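Long-range contacts in hypothetical protein (Bacteroides caccae, PDB 4M8R), which is of unknown function but pairs an N-terminal Ig-like domain with a WD40-like beta-propeller domain of the DUF4784 family: residues K127-A132 and W144-H149; Y162-L167 and S418-N423. All coordinates share one frame; numbering follows the deposited sequence.

Contact 1: K127-A132 and W144-H149; sequences KTIERA and WDMSAH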
loop_
_atom_site.group_PDB
_atom_site.type_symbol
_atom_site.label_atom_id
_atom_site.label_comp_id
_atom_site.label_asym_id
_atom_site.label_seq_id
_atom_site.Cartn_x
_atom_site.Cartn_y
_atom_site.Cartn_z
ATOM N N LYS A 127 22.228 30.617 -20.396
ATOM C CA LYS A 127 20.840 30.159 -20.536
ATOM C C LYS A 127 20.783 28.631 -20.617
ATOM O O LYS A 127 20.412 28.055 -21.642
ATOM C CB LYS A 127 20.155 30.808 -21.746
ATOM C CG LYS A 127 20.089 32.327 -21.687
ATOM C CD LYS A 127 19.264 32.821 -20.506
ATOM C CE LYS A 127 19.115 34.337 -20.519
ATOM N NZ LYS A 127 18.347 34.827 -19.342
ATOM N N THR A 128 21.166 27.994 -19.511
ATOM C CA THR A 128 21.237 26.541 -19.418
ATOM C C THR A 128 20.871 26.054 -18.021
ATOM O O THR A 128 21.100 26.749 -17.030
ATOM C CB THR A 128 22.659 26.028 -19.724
ATOM O OG1 THR A 128 23.610 26.725 -18.913
ATOM C CG2 THR A 128 23.013 26.225 -21.186
ATOM N N ILE A 129 20.299 24.856 -17.958
ATOM C CA ILE A 129 20.146 24.124 -16.705
ATOM C C ILE A 129 21.394 23.271 -16.542
ATOM O O ILE A 129 21.743 22.519 -17.446
ATOM C CB ILE A 129 18.933 23.176 -16.739
ATOM C CG1 ILE A 129 17.656 23.932 -17.107
ATOM C CG2 ILE A 129 18.769 22.464 -15.401
ATOM C CD1 ILE A 129 17.269 25.000 -16.114
ATOM N N GLU A 130 22.062 23.391 -15.399
ATOM C CA GLU A 130 23.296 22.651 -15.144
ATOM C C GLU A 130 23.127 21.716 -13.962
ATOM O O GLU A 130 22.555 22.105 -12.947
ATOM C CB GLU A 130 24.446 23.620 -14.844
ATOM C CG GLU A 130 24.970 24.375 -16.058
ATOM C CD GLU A 130 26.147 25.284 -15.740
ATOM O OE1 GLU A 130 26.489 25.454 -14.547
ATOM O OE2 GLU A 130 26.730 25.838 -16.696
ATOM N N ARG A 131 23.639 20.492 -14.080
ATOM C CA ARG A 131 23.675 19.583 -12.939
ATOM C C ARG A 131 24.819 19.981 -12.024
ATOM O O ARG A 131 25.978 19.835 -12.389
ATOM C CB ARG A 131 23.852 18.139 -13.384
ATOM C CG ARG A 131 23.798 17.145 -12.232
ATOM C CD ARG A 131 23.793 15.723 -12.748
ATOM N NE ARG A 131 25.058 15.411 -13.404
ATOM C CZ ARG A 131 25.205 14.554 -14.412
ATOM N NH1 ARG A 131 24.159 13.902 -14.918
ATOM N NH2 ARG A 131 26.417 14.354 -14.926
ATOM N N ALA A 132 24.488 20.490 -10.842
ATOM C CA ALA A 132 25.487 21.024 -9.916
ATOM C C ALA A 132 26.022 19.956 -8.973
ATOM O O ALA A 132 27.178 20.017 -8.558
ATOM C CB ALA A 132 24.895 22.174 -9.112
ATOM N N TRP A 144 21.610 21.262 -20.036
ATOM C CA TRP A 144 20.435 21.324 -20.917
ATOM C C TRP A 144 20.212 22.754 -21.400
ATOM O O TRP A 144 20.292 23.703 -20.615
ATOM C CB TRP A 144 19.178 20.835 -20.196
ATOM C CG TRP A 144 19.153 19.367 -19.928
ATOM C CD1 TRP A 144 18.511 18.413 -20.658
ATOM C CD2 TRP A 144 19.793 18.683 -18.846
ATOM N NE1 TRP A 144 18.709 17.171 -20.099
ATOM C CE2 TRP A 144 19.493 17.308 -18.986
ATOM C CE3 TRP A 144 20.597 19.095 -17.773
ATOM C CZ2 TRP A 144 19.966 16.345 -18.096
ATOM C CZ3 TRP A 144 21.069 18.137 -16.890
ATOM C CH2 TRP A 144 20.748 16.775 -17.055
ATOM N N ASP A 145 19.926 22.896 -22.691
ATOM C CA ASP A 145 19.769 24.206 -23.311
ATOM C C ASP A 145 18.414 24.800 -22.944
ATOM O O ASP A 145 17.381 24.156 -23.124
ATOM C CB ASP A 145 19.912 24.083 -24.830
ATOM C CG ASP A 145 19.699 25.400 -25.556
ATOM O OD1 ASP A 145 19.915 26.482 -24.960
ATOM O OD2 ASP A 145 19.319 25.340 -26.742
HETATM N N MSE A 146 18.428 26.033 -22.442
HETATM C CA MSE A 146 17.228 26.682 -21.930
HETATM C C MSE A 146 16.822 27.848 -22.786
HETATM O O MSE A 146 16.047 28.701 -22.349
HETATM C CB MSE A 146 17.557 27.153 -20.516
HETATM C CG MSE A 146 16.350 27.113 -19.588
HETATM SE SE MSE A 146 16.777 27.998 -17.874
HETATM C CE MSE A 146 17.106 29.827 -18.505
ATOM N N SER A 147 17.314 27.892 -24.025
ATOM C CA SER A 147 17.163 29.081 -24.876
ATOM C C SER A 147 15.779 29.228 -25.517
ATOM O O SER A 147 15.423 30.313 -25.970
ATOM C CB SER A 147 18.240 29.099 -25.964
ATOM O OG SER A 147 18.141 27.959 -26.796
ATOM N N ALA A 148 15.010 28.144 -25.569
ATOM C CA ALA A 148 13.623 28.214 -26.029
ATOM C C ALA A 148 12.754 28.979 -25.025
ATOM O O ALA A 148 11.800 29.652 -25.411
ATOM C CB ALA A 148 13.068 26.816 -26.260
ATOM N N HIS A 149 13.081 28.865 -23.737
ATOM C CA HIS A 149 12.411 29.630 -22.682
ATOM C C HIS A 149 13.461 30.208 -21.727
ATOM O O HIS A 149 13.603 29.740 -20.598
ATOM C CB HIS A 149 11.407 28.751 -21.925
ATOM C CG HIS A 149 10.282 28.256 -22.778
ATOM N ND1 HIS A 149 9.309 29.090 -23.287
ATOM C CD2 HIS A 149 9.980 27.012 -23.222
ATOM C CE1 HIS A 149 8.457 28.381 -24.006
ATOM N NE2 HIS A 149 8.841 27.118 -23.982
#
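An antiparallel beta hairpin of the WD40-like domain joins Ile129 to Trp144, with strand 143-145 at the edge of its four-stranded sheet. Ile129 and Trp144 form a hydrogen-bonded pair. Ile129 N gives to Trp144 O and Trp144 N to Ile129 O, both at 2.9 Å. Thr128 faces Asp145 in the next, non-hydrogen-bonded pair, and Thr128 CA lies 3.2 Å from Trp144 O in a CA-H...O contact. Beyond the paired strands, Met146 N bonds to Lys127 O at 2.9 Å.

The apolar face carries Ile129 and Trp144. The chi2 torsion of Ile129 (-62°) turns CD1 toward SE of the selenomethionine Met146, 3.5 Å away. These two side chains cross at about a right angle. The Trp144 ring presents its edge to the other strand: Ile129 O lies in the ring plane, 3.6 Å from Trp144 CE3. At the far side of the indole, NE1 bonds to the backbone O of Phe181.

Past the strand, Asp145 holds Ser147 by two bonds. Its OD1 accepts from Ser147 N at 3.1 Å from above the carboxylate plane, and its OD2 accepts from Ser147 OG on the syn side, somewhat out of that plane. The first of these bonds closes an Asx turn, here placed where the chain leaves the edge strand of a hairpin.

Contact 2: Y162-L167 and S418-N423; sequences YGLCGL and SVVWAN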
loop_
_atom_site.group_PDB
_atom_site.type_symbol
_atom_site.label_atom_id
_atom_site.label_comp_id
_atom_site.label_asym_id
_atom_site.label_seq_id
_atom_site.Cartn_x
_atom_site.Cartn_y
_atom_site.Cartn_z
ATOM N N TYR A 162 11.715 13.128 -13.589
ATOM C CA TYR A 162 13.008 13.339 -14.263
ATOM C C TYR A 162 12.931 14.513 -15.234
ATOM O O TYR A 162 13.191 14.378 -16.433
ATOM C CB TYR A 162 13.519 12.060 -14.956
ATOM C CG TYR A 162 15.009 12.094 -15.261
ATOM C CD1 TYR A 162 15.946 12.252 -14.241
ATOM C CD2 TYR A 162 15.483 11.943 -16.560
ATOM C CE1 TYR A 162 17.306 12.279 -14.507
ATOM C CE2 TYR A 162 16.845 11.967 -16.838
ATOM C CZ TYR A 162 17.751 12.136 -15.807
ATOM O OH TYR A 162 19.103 12.159 -16.072
ATOM N N GLY A 163 12.564 15.661 -14.676
ATOM C CA GLY A 163 12.526 16.916 -15.401
ATOM C C GLY A 163 12.088 18.030 -14.471
ATOM O O GLY A 163 11.832 17.786 -13.287
ATOM N N LEU A 164 11.989 19.246 -15.004
ATOM C CA LEU A 164 11.701 20.424 -14.190
ATOM C C LEU A 164 10.471 21.161 -14.670
ATOM O O LEU A 164 10.279 21.349 -15.869
ATOM C CB LEU A 164 12.884 21.385 -14.208
ATOM C CG LEU A 164 14.213 20.825 -13.708
ATOM C CD1 LEU A 164 15.341 21.815 -13.962
ATOM C CD2 LEU A 164 14.133 20.468 -12.233
ATOM N N CYS A 165 9.643 21.577 -13.716
ATOM C CA CYS A 165 8.501 22.429 -13.992
ATOM C C CYS A 165 8.856 23.863 -13.615
ATOM O O CYS A 165 9.634 24.093 -12.696
ATOM C CB CYS A 165 7.279 21.960 -13.199
ATOM S SG CYS A 165 6.721 20.288 -13.625
ATOM N N GLY A 166 8.282 24.819 -14.332
ATOM C CA GLY A 166 8.493 26.236 -14.039
ATOM C C GLY A 166 7.620 27.110 -14.921
ATOM O O GLY A 166 6.862 26.602 -15.744
ATOM N N LEU A 167 7.729 28.423 -14.750
ATOM C CA LEU A 167 6.930 29.373 -15.515
ATOM C C LEU A 167 7.766 30.061 -16.583
ATOM O O LEU A 167 8.937 30.370 -16.357
ATOM C CB LEU A 167 6.340 30.430 -14.587
ATOM C CG LEU A 167 5.469 29.904 -13.450
ATOM C CD1 LEU A 167 5.029 31.055 -12.559
ATOM C CD2 LEU A 167 4.268 29.148 -13.994
ATOM N N SER A 418 19.145 30.337 -8.661
ATOM C CA SER A 418 18.161 29.311 -8.351
ATOM C C SER A 418 18.784 27.938 -8.499
ATOM O O SER A 418 19.440 27.647 -9.503
ATOM C CB SER A 418 16.961 29.429 -9.287
ATOM O OG SER A 418 16.426 30.737 -9.257
ATOM N N VAL A 419 18.586 27.102 -7.485
ATOM C CA VAL A 419 18.915 25.684 -7.581
ATOM C C VAL A 419 17.701 24.867 -7.168
ATOM O O VAL A 419 16.857 25.343 -6.410
ATOM C CB VAL A 419 20.128 25.288 -6.714
ATOM C CG1 VAL A 419 21.394 25.927 -7.262
ATOM C CG2 VAL A 419 19.913 25.656 -5.252
ATOM N N VAL A 420 17.627 23.639 -7.665
ATOM C CA VAL A 420 16.487 22.775 -7.413
ATOM C C VAL A 420 16.921 21.323 -7.301
ATOM O O VAL A 420 17.707 20.836 -8.110
ATOM C CB VAL A 420 15.416 22.934 -8.523
ATOM C CG1 VAL A 420 16.025 22.758 -9.912
ATOM C CG2 VAL A 420 14.266 21.959 -8.313
ATOM N N TRP A 421 16.417 20.638 -6.280
ATOM C CA TRP A 421 16.577 19.192 -6.171
ATOM C C TRP A 421 15.571 18.505 -7.095
ATOM O O TRP A 421 14.417 18.930 -7.186
ATOM C CB TRP A 421 16.330 18.731 -4.737
ATOM C CG TRP A 421 17.492 18.899 -3.800
ATOM C CD1 TRP A 421 17.565 19.735 -2.729
ATOM C CD2 TRP A 421 18.736 18.192 -3.843
ATOM N NE1 TRP A 421 18.774 19.598 -2.104
ATOM C CE2 TRP A 421 19.514 18.658 -2.765
ATOM C CE3 TRP A 421 19.266 17.211 -4.686
ATOM C CZ2 TRP A 421 20.800 18.180 -2.505
ATOM C CZ3 TRP A 421 20.547 16.736 -4.431
ATOM C CH2 TRP A 421 21.299 17.221 -3.347
ATOM N N ALA A 422 15.996 17.445 -7.774
ATOM C CA ALA A 422 15.101 16.742 -8.690
ATOM C C ALA A 422 15.481 15.298 -8.929
ATOM O O ALA A 422 16.655 14.936 -8.888
ATOM C CB ALA A 422 15.030 17.470 -10.020
ATOM N N ASN A 423 14.459 14.477 -9.147
ATOM C CA ASN A 423 14.623 13.152 -9.734
ATOM C C ASN A 423 13.426 12.846 -10.638
ATOM O O ASN A 423 12.606 13.740 -10.902
ATOM C CB ASN A 423 14.797 12.075 -8.657
ATOM C CG ASN A 423 13.517 11.781 -7.898
ATOM O OD1 ASN A 423 12.550 12.539 -7.957
ATOM N ND2 ASN A 423 13.506 10.664 -7.186
ATOM O OXT ASN A 423 13.257 11.720 -11.117
#
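Leu164 CG lies anti to the carbonyl carbon (chi1 -59°), and of its two methyls CD2 meets strand 419-422. On Val420, CG1 sits between the backbone N and the carbonyl carbon (chi1 52°). Leu164 and Val420 reach toward each other tip to tip. The contact joins two neighbouring four-stranded antiparallel sheets of the WD40-like domain, consistent with packing between adjacent blades of a beta-propeller. Strand 163-170 belongs to one sheet, and strand 419-422 is an outermost strand of the other.

Leu164 CD2 lies 3.8 Å from Val420 CG1 and 3.8 Å from Ala422 CB, so one methyl bridges two side chains of the same strand. Val155 of strand 153-156 also packs on Leu164 and Val420.

The polar part lies at the C-terminus, where the buried Asn423 ends the chain in a carboxylate. Asn157 ND2 gives a hydrogen bond to Asn423 O, and the Asn423 side chain bonds to the backbone of Lys160 and Lys115. Tyr162 CB approaches the other carboxylate oxygen, Asn423 OXT, at 3.9 Å. Tyr162 N gives a hydrogen bond to Asn423 O at 2.9 Å, coming from beside the C-O bond (C=O...donor angle 104°) and tilted from the carboxylate plane.

In the fold
Contact 1 closes along the chain before contact 2 opens, and their centres are about 11 Å apart. Both lie within the WD40-like domain. Strands 128-133 and 143-145 share a four-stranded antiparallel sheet with 118-123 and 419-422. Contact 1 is at one edge of that sheet, and the last strand of contact 2 forms the other edge. The chain's end therefore completes a sheet begun some 300 residues earlier, as in the closure of a beta-propeller ring. Contact 2 then reaches the next sheet through strand 163-170. The two contacts meet directly, where Ile129 CG2 packs on Leu164 CD1 at 3.8 Å.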